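Local coordinates for protein PKD domain (Vibrio anguillarum, PDB 6AEM) that binds calcium as the first PKD domain of the Vibrio anguillarum protease Epp, though its precise role in that protease is not established, at residues L14-G18 with L19-A23. Sequence-based numbering, arbitrary orientation.
Sequences LKTDG and LSVSA
Asp17 and Ser20 close a beta hairpin with a two-residue loop: Asp17 N donates to Ser20 O at 2.8 Å, and Ser20 N returns a bond to Asp17 O at 3.0 Å, from above the carbonyl plane. A water donates to Asp17 O and hydrogen-bonds Ser20 OG, so two donors grip that carbonyl. Gly18 and Leu19 fill the corners of the type II' turn, Gly18 with phi 64° and psi -124°, a combination that favours glycine. Two residues along each strand, past the non-hydrogen-bonded pair Thr16 and Val21, Lys15 and Ser22 form the second hydrogen-bonded pair: Lys15 N to Ser22 O is 2.8 Å and nearly straight, and Ser22 N returns the bond to Lys15 O (2.9 Å). Between these rungs Val21 CA makes a CA-H...O contact with Lys15 O (3.2 Å). Leu14, Thr16, Val21 and Ala23 share the inward face. There Val21 CG1, anti to its backbone N (chi1 -173°), rests against Leu14 CB at 4.0 Å, while CG2 touches Thr16 CG2 at 4.1 Å, the two side chains lying side by side and pointing the same way. Leu14 CD2 meets Ala23 CB at 4.1 Å. Ser22 OG, on the other face, hydrogen-bonds Ser53 OG. The hairpin joins edge strand 12-17 to strand 20-25 in this beta-sandwich; strand 53-55 flanks the latter, and Thr82 and Val84 of strand 75-84, from the facing sheet, pack against the inward side chains.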
# COMPACT_ATOMS: atom_id res chain seq x y z
N LEU A 14 -4.84 4.99 4.60
CA LEU A 14 -4.24 4.54 5.84
C LEU A 14 -5.04 4.99 7.05
O LEU A 14 -5.57 6.11 7.08
CB LEU A 14 -2.81 5.05 5.98
CG LEU A 14 -1.91 4.65 4.81
CD1 LEU A 14 -0.54 5.28 4.97
CD2 LEU A 14 -1.80 3.15 4.73
N LYS A 15 -5.10 4.12 8.03
CA LYS A 15 -5.69 4.40 9.33
C LYS A 15 -4.57 4.39 10.35
O LYS A 15 -3.91 3.36 10.54
CB LYS A 15 -6.75 3.34 9.64
CG LYS A 15 -7.32 3.36 11.05
CD LYS A 15 -8.49 2.40 11.08
CE LYS A 15 -9.08 2.12 12.44
NZ LYS A 15 -10.14 1.08 12.26
N THR A 16 -4.31 5.54 10.97
CA THR A 16 -3.24 5.62 11.96
C THR A 16 -3.82 5.66 13.37
O THR A 16 -4.90 6.21 13.62
CB THR A 16 -2.32 6.83 11.72
OG1 THR A 16 -3.04 8.05 11.92
CG2 THR A 16 -1.74 6.80 10.32
N ASP A 17 -3.09 5.04 14.29
CA ASP A 17 -3.47 4.99 15.71
C ASP A 17 -2.15 5.03 16.48
O ASP A 17 -1.54 3.99 16.75
CB ASP A 17 -4.29 3.74 16.02
CG ASP A 17 -4.67 3.62 17.48
OD1 ASP A 17 -4.51 4.61 18.23
OD2 ASP A 17 -5.19 2.55 17.89
N GLY A 18 -1.71 6.24 16.79
CA GLY A 18 -0.37 6.42 17.33
C GLY A 18 0.64 6.01 16.27
O GLY A 18 0.64 6.50 15.14
N LEU A 19 1.52 5.08 16.63
CA LEU A 19 2.50 4.57 15.69
C LEU A 19 2.00 3.37 14.91
O LEU A 19 2.75 2.87 14.07
CB LEU A 19 3.78 4.18 16.43
CG LEU A 19 4.50 5.29 17.20
CD1 LEU A 19 5.73 4.74 17.89
CD2 LEU A 19 4.89 6.45 16.31
N SER A 20 0.79 2.87 15.18
CA SER A 20 0.26 1.72 14.45
C SER A 20 -0.55 2.20 13.26
O SER A 20 -1.26 3.20 13.34
CB SER A 20 -0.64 0.85 15.34
OG SER A 20 0.12 0.23 16.37
N VAL A 21 -0.46 1.46 12.16
CA VAL A 21 -1.10 1.82 10.90
C VAL A 21 -1.79 0.59 10.33
O VAL A 21 -1.29 -0.54 10.46
CB VAL A 21 -0.08 2.41 9.90
CG1 VAL A 21 -0.77 2.95 8.64
CG2 VAL A 21 0.73 3.52 10.55
N SER A 22 -2.96 0.79 9.73
CA SER A 22 -3.67 -0.24 8.99
C SER A 22 -4.01 0.31 7.61
O SER A 22 -4.28 1.50 7.45
CB SER A 22 -4.99 -0.64 9.70
OG SER A 22 -4.77 -1.36 10.90
N ALA A 23 -3.99 -0.55 6.60
CA ALA A 23 -4.28 -0.14 5.23
C ALA A 23 -5.67 -0.62 4.82
O ALA A 23 -6.04 -1.78 5.06
CB ALA A 23 -3.25 -0.71 4.27
O HOH W 1 -1.63 1.66 18.52